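Local coordinates for uroporphyrin-III C-methyltransferase (Thermus thermophilus, PDB 1VE2) that catalyses the S-adenosyl-L-methionine-dependent C-methylation of uroporphyrinogen III, a step of tetrapyrrole biosynthesis, at the interface of chains A and B. Sequence-based numbering; all coordinates share one arbitrary frame. Chains: chain A/B, Uroporphyrin-III C-methyltransferase.

Contact 1: the interface of chains A and B. Residues chain A 131, 224, 227-228; chain B 96-97, 100, 104.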
# COMPACT_ATOMS: atom_id res chain seq x y z
N HIS A 131 -4.83 14.24 5.53
CA HIS A 131 -4.44 15.63 5.28
C HIS A 131 -4.72 16.45 6.54
O HIS A 131 -5.73 16.26 7.20
CB HIS A 131 -5.24 16.18 4.09
CG HIS A 131 -4.74 17.50 3.60
ND1 HIS A 131 -5.36 18.70 3.89
CD2 HIS A 131 -3.65 17.82 2.85
CE1 HIS A 131 -4.68 19.69 3.35
NE2 HIS A 131 -3.64 19.19 2.71
N LEU A 224 -10.93 17.49 -1.18
CA LEU A 224 -9.81 18.07 -1.93
C LEU A 224 -9.65 17.45 -3.32
O LEU A 224 -8.89 17.96 -4.14
CB LEU A 224 -8.50 17.84 -1.18
CG LEU A 224 -8.27 18.45 0.20
CD1 LEU A 224 -6.97 17.88 0.76
CD2 LEU A 224 -8.20 19.96 0.10
N GLU A 227 -9.87 19.52 -6.81
CA GLU A 227 -8.72 20.33 -7.17
C GLU A 227 -7.47 19.50 -7.47
O GLU A 227 -6.58 19.95 -8.19
CB GLU A 227 -8.45 21.33 -6.04
CG GLU A 227 -7.16 22.14 -6.17
CD GLU A 227 -7.05 23.22 -5.10
OE1 GLU A 227 -7.52 22.98 -3.97
OE2 GLU A 227 -6.49 24.29 -5.39
N LEU A 228 -7.41 18.28 -6.94
CA LEU A 228 -6.25 17.42 -7.16
C LEU A 228 -6.38 16.36 -8.24
O LEU A 228 -5.38 15.90 -8.80
CB LEU A 228 -5.87 16.74 -5.84
CG LEU A 228 -5.24 17.64 -4.78
CD1 LEU A 228 -5.02 16.85 -3.50
CD2 LEU A 228 -3.93 18.20 -5.31
N GLY B 96 -0.07 15.39 0.19
CA GLY B 96 -1.26 16.12 -0.19
C GLY B 96 -0.97 17.60 -0.20
O GLY B 96 -1.41 18.33 -1.08
N GLU B 97 -0.21 18.06 0.79
CA GLU B 97 0.13 19.48 0.86
C GLU B 97 1.00 19.86 -0.33
O GLU B 97 0.79 20.89 -0.96
CB GLU B 97 0.86 19.80 2.17
CG GLU B 97 0.08 19.46 3.43
CD GLU B 97 0.82 19.84 4.70
OE1 GLU B 97 0.53 19.24 5.76
OE2 GLU B 97 1.69 20.74 4.65
N LEU B 100 -1.16 19.93 -3.57
CA LEU B 100 -1.99 21.13 -3.56
C LEU B 100 -1.16 22.37 -3.92
O LEU B 100 -1.58 23.20 -4.72
CB LEU B 100 -2.64 21.34 -2.19
CG LEU B 100 -3.92 20.58 -1.86
CD1 LEU B 100 -4.40 21.00 -0.47
CD2 LEU B 100 -5.00 20.91 -2.89
N ARG B 104 -1.75 24.62 -7.19
CA ARG B 104 -2.14 26.01 -7.00
C ARG B 104 -1.07 26.95 -7.56
O ARG B 104 -1.35 28.11 -7.84
CB ARG B 104 -2.38 26.29 -5.51
CG ARG B 104 -3.64 25.61 -5.00
CD ARG B 104 -3.73 25.58 -3.48
NE ARG B 104 -4.96 24.94 -3.04
CZ ARG B 104 -5.29 24.74 -1.76
NH1 ARG B 104 -4.47 25.13 -0.80
NH2 ARG B 104 -6.44 24.14 -1.46
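B:Arg104 meets A:Glu227 side-on, offering NE and NH2 to the two carboxylate oxygens, where helix 95-104 of one subunit of this precorrin methyltransferase family protein packs against the 3-10 helix 220-224, helix 225-228 and a loop residue of the other. The two side chains cross at about a right angle and the flat groups are turned 43° apart. B:Arg104 NE gives a nearly straight hydrogen bond and salt bridge to A:Glu227 OE2 at 2.9 Å, approaching from above the carboxylate plane, whereas B:Arg104 NH2 reaches A:Glu227 OE1 on its syn side at 3.0 Å. Gripping both oxygens restrains rotation of the carboxylate. A:Glu227 gets there as an extended chain, CG anti to the backbone N (chi1 173°).

B:Leu100 pushes its two branches into chain A. B:Leu100 CD2 lies 3.8 Å from A:Leu228 CG and also touches the carboxylate carbon of A:Glu227, both side chains crossing it roughly perpendicularly. B:Leu100 CD1 turns toward A:Leu224 CD2 at 4.0 Å and A:His131 NE2 at 3.7 Å, and caps one face of the B:Arg104 guanidinium near the rim. The imidazole of A:His131 is backed by A:Leu224 CD1, 3.6 Å above the ring plane and over its centre, while NE2 faces B:Glu97 CG.

Contact 2: the interface of chains A and B. Residues chain A 92, 138-141, 151; chain B 137-140, 153.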
# COMPACT_ATOMS: atom_id res chain seq x y z
N PHE A 92 -6.10 -8.94 1.14
CA PHE A 92 -7.31 -9.64 0.76
C PHE A 92 -6.87 -10.68 -0.30
O PHE A 92 -5.68 -10.98 -0.40
CB PHE A 92 -8.35 -8.64 0.22
CG PHE A 92 -8.84 -7.66 1.26
CD1 PHE A 92 -9.60 -8.09 2.35
CD2 PHE A 92 -8.52 -6.31 1.17
CE1 PHE A 92 -10.01 -7.20 3.35
CE2 PHE A 92 -8.93 -5.40 2.16
CZ PHE A 92 -9.68 -5.85 3.25
N PHE A 138 -6.83 6.15 8.02
CA PHE A 138 -7.68 5.57 6.99
C PHE A 138 -7.86 4.08 7.23
O PHE A 138 -7.05 3.43 7.89
CB PHE A 138 -7.12 5.87 5.58
CG PHE A 138 -5.85 5.14 5.24
CD1 PHE A 138 -5.89 3.82 4.79
CD2 PHE A 138 -4.61 5.77 5.36
CE1 PHE A 138 -4.72 3.14 4.44
CE2 PHE A 138 -3.43 5.10 5.02
CZ PHE A 138 -3.48 3.79 4.57
N ALA A 139 -8.97 3.54 6.74
CA ALA A 139 -9.22 2.12 6.90
C ALA A 139 -9.62 1.58 5.54
O ALA A 139 -10.15 2.31 4.70
CB ALA A 139 -10.34 1.87 7.91
N VAL A 140 -9.35 0.30 5.32
CA VAL A 140 -9.68 -0.33 4.06
C VAL A 140 -10.51 -1.58 4.34
O VAL A 140 -10.19 -2.37 5.23
CB VAL A 140 -8.42 -0.74 3.28
CG1 VAL A 140 -8.81 -1.33 1.92
CG2 VAL A 140 -7.49 0.46 3.08
N ALA A 141 -11.57 -1.77 3.57
CA ALA A 141 -12.41 -2.94 3.74
C ALA A 141 -13.01 -3.25 2.39
O ALA A 141 -12.80 -2.49 1.45
CB ALA A 141 -13.50 -2.67 4.77
N PRO A 151 -15.37 -0.56 9.38
CA PRO A 151 -14.39 -0.07 10.35
C PRO A 151 -14.63 1.42 10.59
O PRO A 151 -15.49 2.02 9.95
CB PRO A 151 -13.04 -0.33 9.65
CG PRO A 151 -13.38 -0.30 8.19
CD PRO A 151 -14.72 -1.01 8.14
N SER B 137 -10.69 -6.22 7.67
CA SER B 137 -10.49 -4.78 7.55
C SER B 137 -9.19 -4.43 8.23
O SER B 137 -8.75 -5.14 9.12
CB SER B 137 -11.63 -3.99 8.23
OG SER B 137 -11.73 -4.29 9.62
N PHE B 138 -8.58 -3.34 7.79
CA PHE B 138 -7.37 -2.86 8.43
C PHE B 138 -7.37 -1.34 8.40
O PHE B 138 -8.06 -0.71 7.57
CB PHE B 138 -6.10 -3.47 7.80
CG PHE B 138 -5.78 -3.00 6.40
CD1 PHE B 138 -4.98 -1.88 6.19
CD2 PHE B 138 -6.23 -3.73 5.30
CE1 PHE B 138 -4.60 -1.49 4.89
CE2 PHE B 138 -5.87 -3.34 3.99
CZ PHE B 138 -5.05 -2.22 3.79
N ALA B 139 -6.66 -0.74 9.34
CA ALA B 139 -6.59 0.71 9.41
C ALA B 139 -5.14 1.07 9.67
O ALA B 139 -4.39 0.28 10.26
CB ALA B 139 -7.48 1.24 10.54
N VAL B 140 -4.74 2.25 9.21
CA VAL B 140 -3.37 2.73 9.38
C VAL B 140 -3.42 4.14 9.97
O VAL B 140 -4.25 4.96 9.57
CB VAL B 140 -2.63 2.80 8.02
CG1 VAL B 140 -1.16 3.20 8.24
CG2 VAL B 140 -2.72 1.46 7.31
N ALA B 153 -10.49 -1.24 13.41
CA ALA B 153 -10.50 -2.20 12.30
C ALA B 153 -10.04 -3.52 12.87
O ALA B 153 -9.53 -3.57 13.99
CB ALA B 153 -9.56 -1.74 11.17
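A:Val140 and B:Phe138 pair across an antiparallel bridge that joins strand 138-142 of chain A to strand 137-142 of chain B, setting the two edge to edge in the deposited two-chain assembly of this tetrapyrrole methylase, which is likely to be the biological dimer. Backbone hydrogen bonds hold it together. A:Val140 N donates to B:Phe138 O at 2.8 Å and B:Val140 N to A:Phe138 O at 2.9 Å; the return bonds, from A:Phe138 N to B:Val140 O and from B:Phe138 N to A:Val140 O, are longer at 3.2 Å. A:Ala139 and B:Ala139 face each other, CA to CA 3.9 Å apart.

Among the apolar contacts, B:Phe138 lies alongside A:Val140, pointing the same way, with A:Val140 CB over the ring face, offset toward its rim and 4.0 Å from the centroid. Its CG sits between the backbone N and the carbonyl carbon (chi1 70°), laying the ring beside the valine. A:Val140 CG2 meets B:Phe138 CZ at 3.7 Å, and A:Phe92 CE2 touches B:Phe138 CE2. An alanine in place of B:Phe138 would probably leave A:Val140 CB and CG2 without the ring they pack on. A:Phe138 CZ repeats the contact on B:Val140 CG2. Farther out, A:Pro151 CB packs on B:Ala153 CB at 4.0 Å.

Contact 3: the interface of chains A and B. Residues chain A 88, 90-91, 111, 113, 116; chain B 119-120, 123-124, 127, 129.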
# COMPACT_ATOMS: atom_id res chain seq x y z
N ASP A 88 -1.37 -5.98 -4.15
CA ASP A 88 -0.36 -6.63 -3.32
C ASP A 88 -0.90 -8.04 -3.06
O ASP A 88 -2.09 -8.22 -2.81
CB ASP A 88 -0.19 -5.86 -2.02
CG ASP A 88 0.87 -6.47 -1.14
OD1 ASP A 88 0.57 -7.46 -0.44
OD2 ASP A 88 2.00 -5.95 -1.15
N MET A 90 -0.79 -9.98 -0.52
CA MET A 90 -1.27 -10.26 0.82
C MET A 90 -2.50 -9.46 1.25
O MET A 90 -3.08 -9.73 2.29
CB MET A 90 -0.13 -10.03 1.82
CG MET A 90 1.15 -10.82 1.47
SD MET A 90 0.90 -12.63 1.53
CE MET A 90 0.85 -12.80 3.22
N VAL A 91 -2.90 -8.48 0.44
CA VAL A 91 -4.06 -7.67 0.80
C VAL A 91 -5.34 -8.30 0.25
O VAL A 91 -5.62 -8.21 -0.94
CB VAL A 91 -3.89 -6.24 0.29
CG1 VAL A 91 -5.07 -5.38 0.73
CG2 VAL A 91 -2.60 -5.67 0.82
N VAL A 111 7.38 -13.71 -0.86
CA VAL A 111 6.27 -12.83 -1.22
C VAL A 111 6.88 -11.55 -1.77
O VAL A 111 7.77 -10.96 -1.16
CB VAL A 111 5.37 -12.54 -0.01
CG1 VAL A 111 4.23 -11.60 -0.40
CG2 VAL A 111 4.82 -13.86 0.54
N PRO A 113 5.94 -7.86 -2.77
CA PRO A 113 4.99 -6.74 -2.60
C PRO A 113 4.64 -6.04 -3.90
O PRO A 113 5.45 -5.99 -4.83
CB PRO A 113 5.73 -5.80 -1.66
CG PRO A 113 6.57 -6.71 -0.84
CD PRO A 113 7.09 -7.70 -1.87
N THR A 116 -0.65 -1.44 -3.97
CA THR A 116 -2.03 -1.88 -3.75
C THR A 116 -3.11 -1.29 -4.64
O THR A 116 -3.00 -0.18 -5.15
CB THR A 116 -2.46 -1.65 -2.29
OG1 THR A 116 -2.44 -0.25 -2.00
CG2 THR A 116 -1.53 -2.39 -1.35
N VAL B 119 2.00 -1.64 4.53
CA VAL B 119 1.54 -2.88 3.91
C VAL B 119 2.72 -3.64 3.32
O VAL B 119 2.89 -4.83 3.56
CB VAL B 119 0.54 -2.59 2.75
CG1 VAL B 119 0.26 -3.89 1.97
CG2 VAL B 119 -0.74 -2.02 3.31
N GLY B 120 3.52 -2.92 2.54
CA GLY B 120 4.67 -3.51 1.87
C GLY B 120 5.70 -4.21 2.74
O GLY B 120 6.15 -5.30 2.39
N SER B 123 4.12 -7.43 3.85
CA SER B 123 4.04 -8.35 2.72
C SER B 123 5.39 -8.95 2.36
O SER B 123 5.50 -10.14 2.10
CB SER B 123 3.47 -7.64 1.48
OG SER B 123 2.08 -7.43 1.63
N ALA B 124 6.43 -8.11 2.36
CA ALA B 124 7.78 -8.58 2.04
C ALA B 124 8.20 -9.71 2.95
O ALA B 124 8.95 -10.60 2.55
CB ALA B 124 8.79 -7.42 2.14
N LEU B 127 3.78 -11.59 5.59
CA LEU B 127 2.79 -11.37 6.64
C LEU B 127 1.59 -10.59 6.13
O LEU B 127 1.73 -9.49 5.61
CB LEU B 127 3.44 -10.62 7.81
CG LEU B 127 4.73 -11.25 8.34
CD1 LEU B 127 5.30 -10.33 9.43
CD2 LEU B 127 4.49 -12.66 8.89
N LEU B 129 -2.29 -8.64 6.44
CA LEU B 129 -3.04 -7.77 7.33
C LEU B 129 -4.49 -8.28 7.33
O LEU B 129 -5.29 -7.91 8.17
CB LEU B 129 -3.02 -6.32 6.82
CG LEU B 129 -1.67 -5.59 6.83
CD1 LEU B 129 -1.82 -4.21 6.21
CD2 LEU B 129 -1.16 -5.48 8.26
O HOH W 1 8.84 -13.25 1.47
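Chain A presents extended backbone at A:Asp88, A:Val111 and A:Pro113 to helix 117-124 of chain B, and a water links A:Val111 N (2.8 Å) with B:Ala124 O at the end of that helix. Among the side chains, B:Ser123 carries the polar contact. B:Ser123 OG donates to A:Asp88 OD1 at 2.6 Å, on the syn side and 27° out of the carboxylate plane, and lies 3.1 Å from A:Asp88 OD2, so the hydroxyl sits close to both oxygens. A:Met90 N reaches A:Asp88 OD1 from the opposite face of that plane, on the anti side, with a nearly straight bond of 2.9 Å. OD1 is thus gripped by two donors, and the loop backbone of chain A fixes the rotation of the carboxylate that receives the serine. The aspartate CG is anti to its backbone N (chi1 -178°), which carries the carboxylate out to B:Ser123.

Apolar groups flank the pair. B:Val119 CG1 meets A:Val91 CG2 at 3.6 Å, the two side chains crossing at about a right angle, and reaches tip to tip toward A:Thr116 CG2. A:Pro113 CG lies against B:Ala124 CA at 3.6 Å. A:Met90 folds back along its chain (chi3 -74°), bringing its CE 3.7 Å from B:Leu127 C. The site lies where the loop after strand 80-85, which carries the family's GGDP stretch, together with the end of strand 109-112 and the residues after it, receives helix 117-124 of the other subunit.

Contacts 2 and 3 are neighbours, their C-alpha centres about 14 Å apart, whereas contact 1 lies about 23 Å from contact 2 and 28 Å from contact 3. Loop residues A:Met90 and A:Val91 of contact 3 run directly into A:Phe92 of contact 2, so one stretch of chain A serves both. Contact 1 instead uses 3-10 helix 220-224, helix 225-228 and the loop residue A:His131 of chain A with helix 95-104 of chain B. Because the interface is two-fold symmetric, each site has a twin with chains exchanged. Strand pairing, helix docking and a distant salt bridge thus combine in an association spread over separate patches, consistent with a biological dimer.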